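Local coordinates for protein geranylgeranyl pyrophosphate synthetase (Pyrococcus horikoshii, PDB 1WY0) that probably condenses isopentenyl diphosphate with allylic diphosphates to build geranylgeranyl diphosphate, at residues D237-V247 with Q260-K268; A15-I26 with A38-R48. One frame throughout, in Å; residues are numbered along the deposited sequence.

Contact 1 of 2, residues D237-V247 with Q260-K268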
# COMPACT_ATOMS: atom_id res chain seq x y z
N ASP A 237 -1.72 -17.32 -22.61
CA ASP A 237 -1.63 -17.77 -21.23
C ASP A 237 -0.80 -19.06 -21.19
O ASP A 237 -0.22 -19.39 -20.16
CB ASP A 237 -3.01 -18.03 -20.63
CG ASP A 237 -3.73 -16.75 -20.23
OD1 ASP A 237 -3.09 -15.68 -20.15
OD2 ASP A 237 -4.95 -16.82 -19.97
N ILE A 238 -0.76 -19.79 -22.30
CA ILE A 238 0.01 -21.03 -22.35
C ILE A 238 1.49 -20.67 -22.45
O ILE A 238 2.35 -21.25 -21.79
CB ILE A 238 -0.34 -21.88 -23.59
CG1 ILE A 238 -1.82 -22.26 -23.57
CG2 ILE A 238 0.53 -23.14 -23.61
CD1 ILE A 238 -2.22 -23.14 -22.41
N ARG A 239 1.77 -19.69 -23.30
CA ARG A 239 3.12 -19.19 -23.48
C ARG A 239 3.61 -18.55 -22.19
O ARG A 239 4.80 -18.50 -21.88
CB ARG A 239 3.12 -18.16 -24.61
CG ARG A 239 2.70 -18.74 -25.96
CD ARG A 239 3.65 -18.30 -27.09
NE ARG A 239 2.89 -17.72 -28.20
CZ ARG A 239 2.73 -16.38 -28.21
NH1 ARG A 239 3.24 -15.65 -27.24
NH2 ARG A 239 2.05 -15.81 -29.20
N LYS A 240 2.64 -18.00 -21.45
CA LYS A 240 2.96 -17.34 -20.19
C LYS A 240 3.18 -18.36 -19.07
O LYS A 240 3.77 -18.07 -18.03
CB LYS A 240 1.78 -16.44 -19.82
CG LYS A 240 2.08 -14.96 -20.07
CD LYS A 240 0.83 -14.19 -20.50
CE LYS A 240 -0.08 -13.84 -19.31
NZ LYS A 240 -1.44 -13.60 -19.79
N GLY A 241 2.66 -19.57 -19.29
CA GLY A 241 2.64 -20.53 -18.20
C GLY A 241 1.78 -20.00 -17.06
O GLY A 241 2.13 -20.07 -15.89
N LYS A 242 0.61 -19.45 -17.36
CA LYS A 242 -0.26 -18.91 -16.32
C LYS A 242 -1.10 -20.02 -15.69
O LYS A 242 -1.63 -20.86 -16.39
CB LYS A 242 -1.18 -17.85 -16.92
CG LYS A 242 -1.96 -17.06 -15.91
CD LYS A 242 -3.15 -16.37 -16.58
CE LYS A 242 -3.86 -15.44 -15.63
NZ LYS A 242 -5.13 -14.95 -16.24
N LYS A 243 -1.21 -20.00 -14.36
CA LYS A 243 -2.00 -21.00 -13.65
C LYS A 243 -3.47 -20.61 -13.64
O LYS A 243 -3.89 -19.70 -12.92
CB LYS A 243 -1.52 -21.14 -12.20
CG LYS A 243 -0.45 -22.20 -11.99
CD LYS A 243 0.88 -21.78 -12.55
CE LYS A 243 1.92 -22.86 -12.35
NZ LYS A 243 3.26 -22.40 -12.76
N THR A 244 -4.25 -21.28 -14.47
CA THR A 244 -5.68 -21.03 -14.56
C THR A 244 -6.42 -22.29 -14.10
O THR A 244 -5.79 -23.30 -13.81
CB THR A 244 -6.09 -20.73 -16.01
OG1 THR A 244 -6.11 -21.96 -16.75
CG2 THR A 244 -5.08 -19.78 -16.66
N LEU A 245 -7.75 -22.22 -14.04
CA LEU A 245 -8.53 -23.39 -13.64
C LEU A 245 -8.45 -24.47 -14.70
O LEU A 245 -8.58 -25.66 -14.39
CB LEU A 245 -10.00 -23.00 -13.43
CG LEU A 245 -10.95 -24.16 -13.16
CD1 LEU A 245 -10.41 -25.05 -12.04
CD2 LEU A 245 -12.32 -23.61 -12.80
N ILE A 246 -8.25 -24.06 -15.95
CA ILE A 246 -8.14 -24.98 -17.07
C ILE A 246 -6.89 -25.84 -16.93
O ILE A 246 -6.91 -27.05 -17.11
CB ILE A 246 -8.09 -24.21 -18.40
CG1 ILE A 246 -9.34 -23.33 -18.53
CG2 ILE A 246 -7.99 -25.18 -19.57
CD1 ILE A 246 -9.24 -22.26 -19.59
N VAL A 247 -5.78 -25.18 -16.61
CA VAL A 247 -4.50 -25.87 -16.45
C VAL A 247 -4.53 -26.75 -15.20
O VAL A 247 -3.92 -27.83 -15.17
CB VAL A 247 -3.37 -24.84 -16.36
CG1 VAL A 247 -2.09 -25.49 -15.94
CG2 VAL A 247 -3.18 -24.17 -17.70
N GLN A 260 3.87 -34.44 -19.07
CA GLN A 260 5.28 -34.15 -19.35
C GLN A 260 5.48 -33.42 -20.67
O GLN A 260 6.33 -32.56 -20.80
CB GLN A 260 6.10 -35.44 -19.35
CG GLN A 260 6.01 -36.24 -18.06
CD GLN A 260 6.35 -35.41 -16.84
OE1 GLN A 260 7.46 -34.87 -16.74
NE2 GLN A 260 5.41 -35.30 -15.91
N ARG A 261 4.70 -33.79 -21.68
CA ARG A 261 4.82 -33.08 -22.94
C ARG A 261 4.26 -31.66 -22.83
O ARG A 261 4.81 -30.68 -23.34
CB ARG A 261 4.05 -33.88 -23.99
CG ARG A 261 4.10 -33.25 -25.38
CD ARG A 261 5.52 -32.82 -25.77
NE ARG A 261 5.55 -32.36 -27.16
CZ ARG A 261 6.62 -31.67 -27.56
NH1 ARG A 261 7.62 -31.45 -26.72
NH2 ARG A 261 6.67 -31.18 -28.80
N PHE A 262 3.11 -31.56 -22.15
CA PHE A 262 2.50 -30.26 -21.92
C PHE A 262 3.47 -29.31 -21.20
O PHE A 262 3.52 -28.11 -21.44
CB PHE A 262 1.26 -30.49 -21.06
CG PHE A 262 0.55 -29.18 -20.85
CD1 PHE A 262 -0.22 -28.65 -21.87
CD2 PHE A 262 0.61 -28.56 -19.61
CE1 PHE A 262 -0.95 -27.49 -21.64
CE2 PHE A 262 -0.12 -27.40 -19.39
CZ PHE A 262 -0.91 -26.86 -20.40
N LEU A 263 4.23 -29.90 -20.25
CA LEU A 263 5.14 -29.07 -19.46
C LEU A 263 6.33 -28.57 -20.27
O LEU A 263 6.90 -27.51 -20.01
CB LEU A 263 5.62 -29.90 -18.26
CG LEU A 263 4.73 -29.70 -17.03
CD1 LEU A 263 5.31 -30.37 -15.79
CD2 LEU A 263 4.53 -28.23 -16.67
N LYS A 264 6.75 -29.37 -21.27
CA LYS A 264 7.81 -28.89 -22.14
C LYS A 264 7.37 -27.61 -22.86
O LYS A 264 8.10 -26.62 -22.93
CB LYS A 264 8.13 -29.98 -23.16
CG LYS A 264 9.16 -30.99 -22.63
CD LYS A 264 9.84 -31.76 -23.76
CE LYS A 264 9.29 -33.18 -23.90
NZ LYS A 264 9.48 -33.65 -25.27
N ILE A 265 6.15 -27.66 -23.42
CA ILE A 265 5.67 -26.54 -24.22
C ILE A 265 4.76 -25.59 -23.44
O ILE A 265 3.88 -24.94 -23.99
CB ILE A 265 4.91 -27.11 -25.42
CG1 ILE A 265 3.76 -28.00 -24.94
CG2 ILE A 265 5.85 -27.98 -26.28
CD1 ILE A 265 3.01 -28.65 -26.09
N PHE A 266 4.97 -25.54 -22.11
CA PHE A 266 4.18 -24.69 -21.23
C PHE A 266 5.04 -23.61 -20.57
O PHE A 266 6.02 -23.89 -19.89
CB PHE A 266 3.54 -25.57 -20.16
CG PHE A 266 2.61 -24.75 -19.31
CD1 PHE A 266 1.56 -24.07 -19.90
CD2 PHE A 266 2.81 -24.68 -17.94
CE1 PHE A 266 0.70 -23.31 -19.12
CE2 PHE A 266 1.95 -23.91 -17.16
CZ PHE A 266 0.89 -23.23 -17.75
N GLY A 267 4.69 -22.33 -20.78
CA GLY A 267 5.44 -21.26 -20.14
C GLY A 267 6.89 -21.20 -20.64
O GLY A 267 7.80 -20.80 -19.93
N LYS A 268 7.09 -21.60 -21.89
CA LYS A 268 8.43 -21.58 -22.49
C LYS A 268 8.64 -20.31 -23.32
O LYS A 268 7.69 -19.62 -23.68
CB LYS A 268 8.62 -22.81 -23.39
CG LYS A 268 9.96 -22.86 -24.11
CD LYS A 268 10.02 -24.01 -25.11
CE LYS A 268 8.93 -23.87 -26.17
NZ LYS A 268 8.89 -25.03 -27.11
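The ring of Phe266 is held between two partners: Gly241 CA lies 3.2 Å above the plane of the ring on one face, and the Phe262 ring brings CE2 to the other face, offset toward the rim. Ile238 CG2 and Lys242 O sit at the ring edge, close to its plane. The approach of Gly241 is a CH-pi contact, with CA 3.6 Å from the Phe266 ring centroid and 25° off the normal. Glycine suits this place because its bare CA lets the two chains close to 3.5 Å between Gly241 CA and Gly267 CA. Phe266 reaches across because its CG is set opposite the backbone N (chi1 -175°), and the Val247 side chain meets it from the opposite direction, CG1 4.2 Å from Phe266 CZ. Branched Ile238 serves two aromatic side chains: its CG2 touches Phe266 CD1 and its CD1 lies near Phe262 CZ.

Helix 236-240 ends here in a Schellman motif, with Gly241 as the C-prime residue of positive phi: Lys242 N bonds Asp237 O, and Gly241 N bonds Ile238 O weakly. Gly267 N also donates to Ile238 O, at 2.8 Å, so the second segment is joined directly to the helix terminus. Gly267, itself of positive phi, adds a CA-H...O contact from its CA to Arg239 O at 3.3 Å.

In this all-helical isoprenoid synthase fold the turn faces helix 197-224, which carries the second aspartate-rich motif of the family; Lys242 NZ makes a salt bridge to Asp219, and Asp237 N bonds Asp222. Asp237 OD1 is in turn gripped by Lys240 NZ at 2.7 Å. After the turn, Thr244 N-caps helix 245-253, its OG1 accepting from Val247 N and, weakly, from Ile246 N.

Contact 2 of 2, residues A15-I26 with A38-R48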
# COMPACT_ATOMS: atom_id res chain seq x y z
N ALA A 15 -20.38 5.88 -14.24
CA ALA A 15 -18.95 6.11 -14.34
C ALA A 15 -18.59 7.59 -14.21
O ALA A 15 -17.58 7.94 -13.58
CB ALA A 15 -18.42 5.55 -15.65
N LYS A 16 -19.40 8.46 -14.80
CA LYS A 16 -19.17 9.90 -14.75
C LYS A 16 -19.03 10.43 -13.33
O LYS A 16 -18.08 11.14 -13.01
CB LYS A 16 -20.30 10.66 -15.44
CG LYS A 16 -20.22 10.70 -16.96
CD LYS A 16 -21.35 11.55 -17.53
CE LYS A 16 -21.09 11.95 -18.98
NZ LYS A 16 -22.36 12.26 -19.71
N LEU A 17 -20.00 10.09 -12.48
CA LEU A 17 -20.00 10.54 -11.09
C LEU A 17 -18.77 10.01 -10.38
O LEU A 17 -18.09 10.73 -9.66
CB LEU A 17 -21.24 10.01 -10.37
CG LEU A 17 -22.59 10.04 -11.09
CD1 LEU A 17 -23.53 9.02 -10.45
CD2 LEU A 17 -23.19 11.44 -11.02
N ILE A 18 -18.50 8.73 -10.59
CA ILE A 18 -17.36 8.08 -9.98
C ILE A 18 -16.07 8.72 -10.43
O ILE A 18 -15.19 8.98 -9.62
CB ILE A 18 -17.37 6.58 -10.32
CG1 ILE A 18 -18.67 5.97 -9.80
CG2 ILE A 18 -16.14 5.90 -9.74
CD1 ILE A 18 -18.82 6.01 -8.30
N ASP A 19 -15.95 9.00 -11.73
CA ASP A 19 -14.73 9.59 -12.24
C ASP A 19 -14.42 10.99 -11.72
O ASP A 19 -13.26 11.31 -11.52
CB ASP A 19 -14.73 9.58 -13.77
CG ASP A 19 -14.31 8.24 -14.33
OD1 ASP A 19 -13.48 7.57 -13.68
OD2 ASP A 19 -14.79 7.85 -15.42
N GLU A 20 -15.44 11.81 -11.50
CA GLU A 20 -15.19 13.15 -10.99
C GLU A 20 -14.54 13.01 -9.61
O GLU A 20 -13.54 13.66 -9.31
CB GLU A 20 -16.50 13.93 -10.87
CG GLU A 20 -17.11 14.35 -12.21
CD GLU A 20 -18.40 15.14 -12.04
OE1 GLU A 20 -18.47 16.28 -12.57
OE2 GLU A 20 -19.33 14.65 -11.36
N LYS A 21 -15.10 12.14 -8.77
CA LYS A 21 -14.56 11.93 -7.43
C LYS A 21 -13.15 11.37 -7.44
O LYS A 21 -12.30 11.78 -6.65
CB LYS A 21 -15.48 11.00 -6.63
CG LYS A 21 -16.83 11.62 -6.31
CD LYS A 21 -16.67 13.01 -5.70
CE LYS A 21 -18.01 13.73 -5.56
NZ LYS A 21 -17.83 15.12 -5.05
N ILE A 22 -12.89 10.43 -8.34
CA ILE A 22 -11.57 9.84 -8.45
C ILE A 22 -10.52 10.89 -8.74
O ILE A 22 -9.51 10.99 -8.03
CB ILE A 22 -11.51 8.77 -9.57
CG1 ILE A 22 -12.17 7.47 -9.09
CG2 ILE A 22 -10.06 8.53 -9.99
CD1 ILE A 22 -12.21 6.39 -10.13
N PHE A 23 -10.75 11.70 -9.76
CA PHE A 23 -9.78 12.70 -10.14
C PHE A 23 -9.71 13.94 -9.26
O PHE A 23 -8.88 14.81 -9.49
CB PHE A 23 -9.98 13.07 -11.61
CG PHE A 23 -9.58 11.95 -12.53
CD1 PHE A 23 -8.27 11.49 -12.56
CD2 PHE A 23 -10.53 11.32 -13.33
CE1 PHE A 23 -7.90 10.42 -13.36
CE2 PHE A 23 -10.17 10.24 -14.13
CZ PHE A 23 -8.86 9.79 -14.15
N GLU A 24 -10.57 14.04 -8.26
CA GLU A 24 -10.48 15.18 -7.36
C GLU A 24 -9.60 14.70 -6.21
O GLU A 24 -9.01 15.51 -5.49
CB GLU A 24 -11.86 15.63 -6.87
CG GLU A 24 -12.44 14.88 -5.69
CD GLU A 24 -13.71 15.54 -5.18
OE1 GLU A 24 -14.52 15.97 -6.03
OE2 GLU A 24 -13.89 15.64 -3.95
N LEU A 25 -9.52 13.38 -6.06
CA LEU A 25 -8.68 12.76 -5.04
C LEU A 25 -7.25 12.67 -5.59
O LEU A 25 -6.29 12.89 -4.86
CB LEU A 25 -9.18 11.36 -4.69
CG LEU A 25 -10.33 11.22 -3.68
CD1 LEU A 25 -10.75 9.78 -3.60
CD2 LEU A 25 -9.89 11.72 -2.31
N ILE A 26 -7.12 12.34 -6.87
CA ILE A 26 -5.80 12.26 -7.50
C ILE A 26 -5.73 13.24 -8.66
O ILE A 26 -5.81 12.87 -9.83
CB ILE A 26 -5.45 10.82 -7.98
CG1 ILE A 26 -6.51 10.28 -8.94
CG2 ILE A 26 -5.35 9.88 -6.79
CD1 ILE A 26 -6.16 8.91 -9.50
N ALA A 38 0.18 7.76 -10.87
CA ALA A 38 -1.03 7.28 -10.19
C ALA A 38 -2.29 7.42 -11.06
O ALA A 38 -3.18 6.57 -11.02
CB ALA A 38 -1.22 8.04 -8.89
N ARG A 39 -2.36 8.51 -11.82
CA ARG A 39 -3.50 8.76 -12.70
C ARG A 39 -3.50 7.93 -13.97
O ARG A 39 -4.54 7.74 -14.59
CB ARG A 39 -3.54 10.25 -13.09
CG ARG A 39 -4.19 11.17 -12.07
CD ARG A 39 -3.72 12.62 -12.26
NE ARG A 39 -4.10 13.16 -13.56
CZ ARG A 39 -5.21 13.85 -13.79
NH1 ARG A 39 -6.07 14.08 -12.82
NH2 ARG A 39 -5.47 14.28 -15.02
N HIS A 40 -2.33 7.42 -14.36
CA HIS A 40 -2.22 6.66 -15.60
C HIS A 40 -3.28 5.57 -15.84
O HIS A 40 -3.96 5.58 -16.87
CB HIS A 40 -0.82 6.06 -15.72
CG HIS A 40 -0.54 5.45 -17.06
ND1 HIS A 40 -0.50 6.20 -18.22
CD2 HIS A 40 -0.32 4.17 -17.44
CE1 HIS A 40 -0.28 5.41 -19.25
NE2 HIS A 40 -0.16 4.17 -18.80
N TYR A 41 -3.44 4.62 -14.92
CA TYR A 41 -4.44 3.59 -15.17
C TYR A 41 -5.87 4.11 -15.08
O TYR A 41 -6.70 3.76 -15.91
CB TYR A 41 -4.24 2.38 -14.24
CG TYR A 41 -3.07 1.50 -14.63
CD1 TYR A 41 -2.41 1.68 -15.85
CD2 TYR A 41 -2.62 0.49 -13.79
CE1 TYR A 41 -1.34 0.88 -16.22
CE2 TYR A 41 -1.56 -0.32 -14.14
CZ TYR A 41 -0.92 -0.13 -15.35
OH TYR A 41 0.15 -0.94 -15.69
N PRO A 42 -6.18 4.94 -14.07
CA PRO A 42 -7.53 5.49 -13.94
C PRO A 42 -7.96 6.26 -15.20
O PRO A 42 -9.14 6.26 -15.56
CB PRO A 42 -7.41 6.39 -12.72
CG PRO A 42 -6.46 5.62 -11.86
CD PRO A 42 -5.39 5.21 -12.85
N LEU A 43 -7.00 6.90 -15.85
CA LEU A 43 -7.19 7.70 -17.07
C LEU A 43 -7.36 6.82 -18.31
O LEU A 43 -7.76 7.27 -19.38
CB LEU A 43 -5.96 8.60 -17.25
CG LEU A 43 -6.10 9.98 -16.59
CD1 LEU A 43 -4.88 10.86 -16.87
CD2 LEU A 43 -7.32 10.76 -17.10
N ALA A 44 -6.99 5.53 -18.18
CA ALA A 44 -7.12 4.65 -19.32
C ALA A 44 -8.59 4.50 -19.73
O ALA A 44 -8.92 3.97 -20.79
CB ALA A 44 -6.53 3.29 -18.95
N GLY A 45 -9.48 4.96 -18.83
CA GLY A 45 -10.90 4.97 -19.12
C GLY A 45 -11.58 3.64 -18.77
O GLY A 45 -12.49 3.17 -19.45
N GLY A 46 -11.08 3.01 -17.69
CA GLY A 46 -11.72 1.79 -17.22
C GLY A 46 -13.23 1.97 -17.12
O GLY A 46 -13.75 3.07 -16.99
N LYS A 47 -13.95 0.84 -17.23
CA LYS A 47 -15.41 0.92 -17.28
C LYS A 47 -16.03 1.07 -15.88
O LYS A 47 -17.21 1.35 -15.72
CB LYS A 47 -15.94 -0.34 -17.95
CG LYS A 47 -15.57 -0.40 -19.44
CD LYS A 47 -16.12 -1.65 -20.13
CE LYS A 47 -15.55 -1.83 -21.54
NZ LYS A 47 -16.60 -2.32 -22.44
N ARG A 48 -15.23 0.90 -14.83
CA ARG A 48 -15.70 1.06 -13.46
C ARG A 48 -16.78 0.05 -13.08
O ARG A 48 -17.75 0.41 -12.41
CB ARG A 48 -16.24 2.47 -13.23
CG ARG A 48 -15.45 3.60 -13.87
CD ARG A 48 -13.98 3.61 -13.45
NE ARG A 48 -13.31 4.82 -13.95
CZ ARG A 48 -12.00 4.92 -14.16
NH1 ARG A 48 -11.20 3.89 -13.91
NH2 ARG A 48 -11.49 6.05 -14.62
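Arg48 bends at chi2 (-56°), which turns its guanidinium back toward helix 3-25, where Asp19, with CG beside its own backbone N, meets it. The partner segment runs from helix 32-40 into Gly45-Arg48, the GGKR sequence opening a motif that in related prenyltransferases of this all-helical fold helps bind isopentenyl diphosphate. Asp19 OD1 alone takes both arms of the salt bridge, Arg48 NH2 at 2.7 Å and NE at 2.8 Å; both bonds are weak and bent, and the carboxylate plane stands 77° from the guanidinium plane. Arg48 NH2 also bonds Pro42 O, modelled short, and NH1 pairs with Glu76; together these acceptors probably limit the rotation of the buried group. Ile22 CD1 lies over the centre of one guanidinium face; Gly46 O lies on the opposite face, offset toward the rim.

Farther along helix 3-25, the Phe23 ring lodges against Leu43, whose CD2 is 3.5 Å from Phe23 CZ, and against Pro42 CB. Ile26 CD1 packs on Pro42 CG and Arg39 CG, where a buried isoleucine meets the proline ring and the aliphatic part of the arginine. Arg39, whose NE is engaged by Glu36, bends so that its NH1 meets Ile26 O at 3.2 Å on a lone pair in the carbonyl plane, almost straight at 171°.

From the N terminus, contact 2 comes first: helix 3-25 ends, the chain turns after residue 26 and enters helix 32-40, and the end of that helix and residues 41-48 run back beside helix 3-25, closing an 11-residue loop. The chain then runs through the central helices before contact 1, where the turn ending helix 236-240 meets the end of helix 256-264 and the residues just after it, and closes the 12 residues between. The two loops follow in series, neither nested nor crossed, and lie on opposite sides of the chain's centre, their own centres about 35 Å apart. Contact 2 ties the N-terminal helices together; contact 1 joins the late short helices beside helices 197-224 and 283-296.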